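PDB 6J3A: gamma-glutamyltranspeptidase from Streptomyces lincolnensis, which probably cleaves or transfers gamma-glutamyl-type groups as an LmbA-like glutamyltranspeptidase homologue of the Ntn-hydrolase clan. Local coordinates for residues A85-A88 and H89-L93; G457-L460 and Q461-W464; D507-Q510 and L511-F514; R520-R524 and G525-L529. All coordinates share one frame; numbering follows the deposited sequence.

Interaction 1. Residues A85-A88 and H89-L93; sequences ATVA and HYKGL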
# COMPACT_ATOMS: atom_id res chain seq x y z
N ALA A 85 1.67 40.62 19.93
CA ALA A 85 2.90 39.93 19.56
C ALA A 85 3.76 40.82 18.70
O ALA A 85 3.86 40.60 17.49
CB ALA A 85 2.59 38.64 18.84
N THR A 86 4.38 41.82 19.32
CA THR A 86 5.18 42.80 18.59
C THR A 86 6.66 42.46 18.67
O THR A 86 7.10 41.77 19.59
CB THR A 86 4.94 44.22 19.12
OG1 THR A 86 5.38 44.32 20.47
CG2 THR A 86 3.46 44.59 19.03
N VAL A 87 7.42 42.93 17.69
CA VAL A 87 8.87 42.85 17.75
C VAL A 87 9.37 43.53 19.01
O VAL A 87 10.31 43.04 19.64
CB VAL A 87 9.54 43.51 16.52
CG1 VAL A 87 11.05 43.69 16.73
CG2 VAL A 87 9.30 42.66 15.28
N ALA A 88 8.76 44.65 19.37
CA ALA A 88 9.17 45.41 20.56
C ALA A 88 9.02 44.57 21.83
O ALA A 88 9.97 44.42 22.61
CB ALA A 88 8.35 46.69 20.68
N HIS A 89 7.84 44.01 22.01
CA HIS A 89 7.54 43.19 23.17
C HIS A 89 8.46 41.97 23.34
O HIS A 89 8.87 41.64 24.45
CB HIS A 89 6.10 42.72 23.12
CG HIS A 89 5.70 41.94 24.33
ND1 HIS A 89 5.89 40.58 24.43
CD2 HIS A 89 5.16 42.34 25.50
CE1 HIS A 89 5.46 40.17 25.60
NE2 HIS A 89 5.01 41.22 26.28
N TYR A 90 8.77 41.30 22.24
CA TYR A 90 9.65 40.12 22.26
C TYR A 90 11.09 40.54 22.54
O TYR A 90 11.79 39.93 23.36
CB TYR A 90 9.54 39.34 20.92
CG TYR A 90 8.31 38.43 20.82
CD1 TYR A 90 7.03 38.92 21.10
CD2 TYR A 90 8.44 37.09 20.44
CE1 TYR A 90 5.92 38.09 21.02
CE2 TYR A 90 7.32 36.26 20.36
CZ TYR A 90 6.07 36.77 20.65
OH TYR A 90 4.94 35.97 20.58
N LYS A 91 11.53 41.59 21.86
CA LYS A 91 12.81 42.24 22.15
C LYS A 91 12.91 42.64 23.62
O LYS A 91 13.98 42.51 24.23
CB LYS A 91 13.00 43.50 21.28
CG LYS A 91 13.57 43.25 19.89
CD LYS A 91 14.90 42.54 19.99
CE LYS A 91 15.89 43.02 18.95
NZ LYS A 91 17.12 42.19 19.01
N GLY A 92 11.80 43.12 24.19
CA GLY A 92 11.74 43.47 25.61
C GLY A 92 12.02 42.31 26.57
O GLY A 92 12.45 42.52 27.70
N LEU A 93 11.79 41.09 26.10
CA LEU A 93 12.14 39.89 26.84
C LEU A 93 13.57 39.40 26.58
O LEU A 93 13.91 38.28 26.95
CB LEU A 93 11.15 38.79 26.48
CG LEU A 93 9.69 39.15 26.76
CD1 LEU A 93 8.78 38.19 26.01
CD2 LEU A 93 9.40 39.12 28.25

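Interaction 2. Residues G457-L460 and Q461-W464; sequences GTRL and QMTW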
# COMPACT_ATOMS: atom_id res chain seq x y z
N GLY A 457 0.69 25.59 18.97
CA GLY A 457 1.68 25.53 17.89
C GLY A 457 2.90 26.37 18.17
O GLY A 457 3.06 26.92 19.25
N THR A 458 3.79 26.45 17.18
CA THR A 458 5.04 27.19 17.29
C THR A 458 5.46 27.87 15.98
O THR A 458 6.66 28.00 15.70
CB THR A 458 6.18 26.24 17.71
OG1 THR A 458 6.29 25.18 16.76
CG2 THR A 458 5.93 25.67 19.11
N ARG A 459 4.49 28.32 15.19
CA ARG A 459 4.79 28.79 13.82
C ARG A 459 5.37 30.20 13.78
O ARG A 459 6.09 30.54 12.84
CB ARG A 459 3.57 28.69 12.91
CG ARG A 459 3.86 28.71 11.40
CD ARG A 459 4.68 27.54 10.89
NE ARG A 459 4.06 26.26 11.23
CZ ARG A 459 4.54 25.06 10.91
NH1 ARG A 459 5.68 24.94 10.23
NH2 ARG A 459 3.88 23.97 11.28
N LEU A 460 5.10 31.02 14.80
CA LEU A 460 5.73 32.35 14.89
C LEU A 460 7.25 32.30 14.94
O LEU A 460 7.91 33.32 14.73
CB LEU A 460 5.19 33.15 16.08
CG LEU A 460 3.68 33.39 16.09
CD1 LEU A 460 3.25 34.19 17.30
CD2 LEU A 460 3.23 34.10 14.83
N GLN A 461 7.82 31.12 15.20
CA GLN A 461 9.26 30.93 15.15
C GLN A 461 9.91 31.31 13.83
O GLN A 461 11.11 31.58 13.79
CB GLN A 461 9.64 29.51 15.55
CG GLN A 461 9.57 28.46 14.46
CD GLN A 461 10.01 27.11 14.97
OE1 GLN A 461 11.21 26.82 15.04
NE2 GLN A 461 9.05 26.29 15.37
N MET A 462 9.12 31.30 12.76
CA MET A 462 9.60 31.58 11.42
C MET A 462 9.65 33.07 11.04
O MET A 462 10.25 33.42 10.03
CB MET A 462 8.73 30.81 10.43
CG MET A 462 8.61 29.33 10.78
SD MET A 462 8.14 28.29 9.39
CE MET A 462 8.55 26.70 10.07
N THR A 463 9.04 33.92 11.85
CA THR A 463 9.13 35.37 11.67
C THR A 463 10.48 35.88 12.17
O THR A 463 11.27 35.14 12.74
CB THR A 463 8.05 36.10 12.48
OG1 THR A 463 8.23 35.80 13.87
CG2 THR A 463 6.67 35.68 12.05
N TRP A 464 10.71 37.17 11.94
CA TRP A 464 11.91 37.84 12.43
C TRP A 464 11.60 38.89 13.48
O TRP A 464 10.64 39.66 13.33
CB TRP A 464 12.61 38.52 11.27
CG TRP A 464 13.20 37.59 10.27
CD1 TRP A 464 12.88 37.49 8.95
CD2 TRP A 464 14.25 36.64 10.50
NE1 TRP A 464 13.66 36.55 8.34
CE2 TRP A 464 14.51 36.00 9.27
CE3 TRP A 464 15.00 36.27 11.63
CZ2 TRP A 464 15.50 35.01 9.12
CZ3 TRP A 464 15.99 35.28 11.48
CH2 TRP A 464 16.22 34.66 10.23
O HOH W 1 8.67 24.30 17.17

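Interaction 3. Residues D507-Q510 and L511-F514; sequences DQWQ and LHFF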
# COMPACT_ATOMS: atom_id res chain seq x y z
N ASP A 507 9.20 22.29 -0.82
CA ASP A 507 9.17 22.72 -2.22
C ASP A 507 10.50 22.56 -2.97
O ASP A 507 10.65 23.12 -4.06
CB ASP A 507 8.68 24.18 -2.34
CG ASP A 507 7.17 24.29 -2.41
OD1 ASP A 507 6.48 23.34 -2.83
OD2 ASP A 507 6.67 25.38 -2.06
N GLN A 508 11.45 21.84 -2.39
CA GLN A 508 12.58 21.32 -3.16
C GLN A 508 12.19 19.93 -3.65
O GLN A 508 12.24 19.61 -4.85
CB GLN A 508 13.85 21.25 -2.30
CG GLN A 508 14.21 22.54 -1.58
CD GLN A 508 15.60 22.48 -0.95
OE1 GLN A 508 16.59 22.19 -1.64
NE2 GLN A 508 15.68 22.73 0.36
N TRP A 509 11.79 19.11 -2.71
CA TRP A 509 11.41 17.74 -2.99
C TRP A 509 10.26 17.68 -3.97
O TRP A 509 10.29 16.88 -4.91
CB TRP A 509 11.05 17.02 -1.69
CG TRP A 509 12.23 16.68 -0.80
CD1 TRP A 509 13.55 16.52 -1.17
CD2 TRP A 509 12.17 16.41 0.60
NE1 TRP A 509 14.31 16.20 -0.07
CE2 TRP A 509 13.49 16.12 1.03
CE3 TRP A 509 11.13 16.40 1.54
CZ2 TRP A 509 13.79 15.82 2.35
CZ3 TRP A 509 11.42 16.09 2.86
CH2 TRP A 509 12.75 15.81 3.25
N GLN A 510 9.27 18.54 -3.77
CA GLN A 510 8.13 18.62 -4.68
C GLN A 510 8.52 19.06 -6.08
O GLN A 510 8.00 18.53 -7.05
CB GLN A 510 7.05 19.56 -4.13
CG GLN A 510 6.14 18.91 -3.12
CD GLN A 510 5.22 19.91 -2.45
OE1 GLN A 510 5.64 20.68 -1.57
NE2 GLN A 510 3.95 19.90 -2.86
N LEU A 511 9.42 20.05 -6.18
CA LEU A 511 9.93 20.45 -7.49
C LEU A 511 10.58 19.27 -8.21
O LEU A 511 10.30 19.04 -9.38
CB LEU A 511 10.95 21.60 -7.41
CG LEU A 511 11.40 21.97 -8.84
CD1 LEU A 511 10.55 23.09 -9.40
CD2 LEU A 511 12.88 22.30 -8.92
N HIS A 512 11.42 18.52 -7.50
CA HIS A 512 12.09 17.38 -8.12
C HIS A 512 11.04 16.35 -8.57
O HIS A 512 11.04 15.89 -9.72
CB HIS A 512 13.14 16.75 -7.19
CG HIS A 512 14.02 17.76 -6.52
ND1 HIS A 512 14.31 18.98 -7.08
CD2 HIS A 512 14.65 17.74 -5.32
CE1 HIS A 512 15.09 19.66 -6.27
NE2 HIS A 512 15.31 18.94 -5.19
N PHE A 513 10.11 16.05 -7.67
CA PHE A 513 9.00 15.14 -7.96
C PHE A 513 8.18 15.55 -9.18
O PHE A 513 8.04 14.77 -10.12
CB PHE A 513 8.09 15.07 -6.74
CG PHE A 513 6.78 14.40 -7.00
CD1 PHE A 513 6.71 13.04 -7.16
CD2 PHE A 513 5.61 15.15 -7.07
CE1 PHE A 513 5.50 12.41 -7.38
CE2 PHE A 513 4.40 14.53 -7.29
CZ PHE A 513 4.34 13.16 -7.44
N PHE A 514 7.65 16.77 -9.15
CA PHE A 514 6.81 17.27 -10.24
C PHE A 514 7.50 17.25 -11.60
O PHE A 514 6.87 16.88 -12.59
CB PHE A 514 6.33 18.69 -9.96
CG PHE A 514 5.66 19.34 -11.14
CD1 PHE A 514 4.30 19.19 -11.36
CD2 PHE A 514 6.41 20.11 -12.04
CE1 PHE A 514 3.69 19.80 -12.44
CE2 PHE A 514 5.80 20.71 -13.12
CZ PHE A 514 4.44 20.56 -13.32

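Interaction 4. Residues R520-R524 and G525-L529; sequences RARVR and GGLDL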
# COMPACT_ATOMS: atom_id res chain seq x y z
N ARG A 520 9.36 11.84 -16.82
CA ARG A 520 9.46 10.38 -16.87
C ARG A 520 8.42 9.77 -17.80
O ARG A 520 7.30 10.27 -17.93
CB ARG A 520 9.33 9.76 -15.46
CG ARG A 520 10.53 10.01 -14.56
CD ARG A 520 10.24 9.55 -13.14
NE ARG A 520 10.33 8.09 -13.03
CZ ARG A 520 11.44 7.41 -12.72
NH1 ARG A 520 12.60 8.02 -12.45
NH2 ARG A 520 11.38 6.08 -12.66
N ALA A 521 8.80 8.68 -18.45
CA ALA A 521 7.89 7.92 -19.29
C ALA A 521 6.77 7.32 -18.45
O ALA A 521 7.02 6.81 -17.36
CB ALA A 521 8.63 6.80 -20.00
N ARG A 522 5.55 7.39 -18.97
CA ARG A 522 4.38 6.84 -18.28
C ARG A 522 4.56 5.35 -18.02
O ARG A 522 5.32 4.66 -18.72
CB ARG A 522 3.05 6.96 -19.06
CG ARG A 522 2.85 8.06 -20.08
CD ARG A 522 2.23 9.32 -19.52
NE ARG A 522 3.24 10.36 -19.30
CZ ARG A 522 3.02 11.67 -19.27
NH1 ARG A 522 1.79 12.16 -19.44
NH2 ARG A 522 4.04 12.51 -19.05
N VAL A 523 3.82 4.87 -17.04
CA VAL A 523 3.84 3.48 -16.62
C VAL A 523 2.38 3.06 -16.59
O VAL A 523 1.54 3.77 -16.02
CB VAL A 523 4.50 3.34 -15.24
CG1 VAL A 523 4.33 1.94 -14.66
CG2 VAL A 523 5.98 3.71 -15.34
N ARG A 524 2.08 1.93 -17.23
CA ARG A 524 0.70 1.45 -17.39
C ARG A 524 -0.22 2.51 -17.97
O ARG A 524 -1.31 2.75 -17.45
CB ARG A 524 0.13 0.92 -16.07
CG ARG A 524 0.82 -0.35 -15.63
CD ARG A 524 0.32 -0.84 -14.28
NE ARG A 524 1.08 -2.02 -13.87
CZ ARG A 524 1.09 -2.53 -12.64
NH1 ARG A 524 0.38 -1.97 -11.65
NH2 ARG A 524 1.83 -3.62 -12.39
N GLY A 525 0.24 3.17 -19.04
CA GLY A 525 -0.50 4.26 -19.67
C GLY A 525 -0.94 5.41 -18.76
O GLY A 525 -1.91 6.09 -19.07
N GLY A 526 -0.23 5.62 -17.65
CA GLY A 526 -0.53 6.67 -16.67
C GLY A 526 0.75 7.31 -16.14
O GLY A 526 1.84 6.75 -16.29
N LEU A 527 0.61 8.47 -15.51
CA LEU A 527 1.76 9.18 -14.95
C LEU A 527 2.54 8.28 -14.01
O LEU A 527 1.95 7.58 -13.19
CB LEU A 527 1.32 10.43 -14.19
CG LEU A 527 0.64 11.51 -15.02
CD1 LEU A 527 -0.01 12.57 -14.16
CD2 LEU A 527 1.64 12.15 -15.97
N ASP A 528 3.87 8.32 -14.11
CA ASP A 528 4.76 7.48 -13.31
C ASP A 528 4.94 8.11 -11.90
O ASP A 528 6.04 8.52 -11.51
CB ASP A 528 6.09 7.31 -14.03
CG ASP A 528 7.03 6.33 -13.34
OD1 ASP A 528 6.56 5.51 -12.52
OD2 ASP A 528 8.26 6.39 -13.61
N LEU A 529 3.83 8.15 -11.15
CA LEU A 529 3.81 8.77 -9.83
C LEU A 529 4.80 8.10 -8.89
O LEU A 529 5.69 8.77 -8.35
CB LEU A 529 2.40 8.70 -9.21
CG LEU A 529 1.23 9.38 -9.95
CD1 LEU A 529 -0.06 9.25 -9.14
CD2 LEU A 529 1.51 10.85 -10.25
O HOH W 2 2.90 3.25 -20.35

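Interaction 1. Residues A85-A88 and H89-L93
The hydroxyl of Thr-86 caps the first turn of helix 87-92: OG1 accepts the backbone N of His-89 at 2.9 Å, with an N-H...O angle of 162°. OG1 holds this place because chi1 of 64° sets it between the backbone N and the carbonyl carbon of its own residue, and it also lies 3.2 Å from His-89 CB. The two side chains cross at about a right angle, and the imidazole of His-89 leads away from the capping hydroxyl, with Tyr-90 CD1 at its edge, in the ring plane. Tyr-90 turns back along the chain. Its N donates to Thr-86 O at 3.2 Å, and its ring carbon CD1 lies equally near that carbonyl oxygen, while CE1 comes within 3.8 Å of Ala-85 CA. Ala-88 takes part mainly through its backbone, its O accepting Gly-92 N at 2.7 Å, one residue on from the bond of Lys-91 N to Val-87 O. A valine at Thr-86 would probably leave His-89 N without its capping acceptor and fray the first turn. The phenol OH of Tyr-90 finds its polar partner beyond the turn, in Leu-104 O. The short helix, N-capped by Thr-86, is set against two loops, with Ala-85 and His-89 packed at Thr-244 and the Tyr-90 ring at Leu-465.

Interaction 2. Residues G457-L460 and Q461-W464
Gln-461 folds back over Thr-458 and gives it two donors: the amide NE2 reaches Thr-458 O at 3.0 Å, and the backbone N makes a weak bond to the same oxygen. This return follows from chi1 of 84°, which places CG between the residue's own backbone N and carbonyl carbon, after which the chain runs extended alongside Thr-458. NE2 also donates to a water at 2.7 Å, and that water is hydrogen-bonded to Thr-458 OG1. The far end of the amide, OE1, accepts from Tyr-548 N. Leu-460 O is likewise gripped twice by Thr-463: OG1 donates in the carbonyl plane at 2.6 Å, whereas the backbone N comes from above that plane at 3.2 Å. Met-462 N bonds to Arg-459 O at 3.1 Å, and the Met-462 methyl CE lies at the edge of the Arg-459 guanidinium, 3.4 Å from NH1. The guanidinium is paired elsewhere, NE with Glu-60 in a salt bridge and NH2 with Ser-439. A leucine at Gln-461 would probably leave the water and Tyr-548 N each short of a partner and Thr-458 O held by one weak bond. The successive i to i+3 bonds mark a 3-10 turn, and in this buried place side-chain amide and hydroxyl add bonds to carbonyls that the turn's own N-H groups hold weakly or from above the carbonyl plane.

Interaction 3. Residues D507-Q510 and L511-F514
The imidazole of His-512 lies flat over the carbonyl oxygen of Gln-508, which sits against one ring face, 3.1 Å from CG; the carbonyl carbon follows, offset toward the rim. Chi1 of -46° sends CG anti to the residue's carbonyl carbon and beside its backbone N, and this swings the ring back over the preceding turn. The same oxygen accepts His-512 N at 3.0 Å, nearly along the C=O axis, so it is bonded to the backbone of the residue whose ring covers it. Leu-511 CB rests 3.5 Å from Gln-508 O, a van der Waals contact, while its branch leads away. The next two i to i+4 bonds run from Phe-513 N to Trp-509 O at 2.9 Å and from Phe-514 N to Gln-510 O at 2.8 Å, the latter almost straight at 173°. The two phenylalanines have CG anti to the backbone N; their CB atoms stay near the carbonyls, Phe-513 CB 3.4 Å from Trp-509 O, and their rings lead off the helix. Gln-510 O also lies near the plane of the Phe-513 ring, at its edge. Outside the helix, His-512 stacks on Trp-538, and Phe-514 meets Trp-268 edge-to-face. Phe-513 and Phe-514 pack on strand 493-499, and Phe-514 also on strand 268-272. Residues 507-514 are buried: the carbonyls of Gln-508, Trp-509 and Gln-510 accept bonds within the helix, while the carboxylate of Asp-507 pairs with Lys-272 and Thr-484 OG1 and the indole N-H of Trp-509 with Glu-586.

Interaction 4. Residues R520-R524 and G525-L529
The backbone reverses through a type I' turn from Val-523 to Gly-526, whose ends form an antiparallel hydrogen-bonded pair: Val-523 N donates to Gly-526 O at 2.8 Å and Gly-526 N to Val-523 O at 3.0 Å. The corner residues Arg-524 and Gly-525 both have positive phi, a shape that glycine takes easily, and a water accepts from Gly-525 N. Across the base of the turn, Arg-520 NE meets Asp-528 OD2 at 2.7 Å in a salt bridge, and NH2 adds a weak bond to the same oxygen. OD2 lies in the guanidinium plane, yet is approached from above the carboxylate plane, the two planes being 44° apart. With CG anti to its backbone N (chi1 -174°), Asp-528 also sets OD1 against the Val-523 methyl CG2, 3.4 Å away. Leu-527 CD2 sits over one face of the Arg-522 guanidinium, 3.5 Å from NH1, the two chains lying side by side. Arg-520 NH1 has a second partner in Tyr-296 OH. Arg-524 stretches away to the second subunit, where NE forms a salt bridge with Glu-146 of that subunit and NH1 bonds to its Met-610 O. This is a type I' turn closed by a single antiparallel bridge, in the connection between helices 506-519 and 529-534; the aspartate of its ion pair is also the N-cap of the second helix, OD1 accepting weakly from Gly-531 N.

From the N terminus the four contacts follow one another in series, each a local contact within one continuous stretch, and none nests in or crosses another. Interaction 1 starts helix 87-92, and interaction 2 bends the loop between strands 454-455 and 486-490; though far apart in sequence, they touch where Val-87 CG2 packs 3.8 Å from Trp-464 O. Interaction 3 lies within helix 506-519, and interaction 4 forms the tight turn after it, the two meeting where Phe-513 CE1 nears Leu-529 O. The centres of interactions 1 and 4 are about 52 Å apart, on opposite sides of the chain's centre. Interactions 3 and 4 run from the buried helix to a turn whose Arg-524 reaches the second subunit.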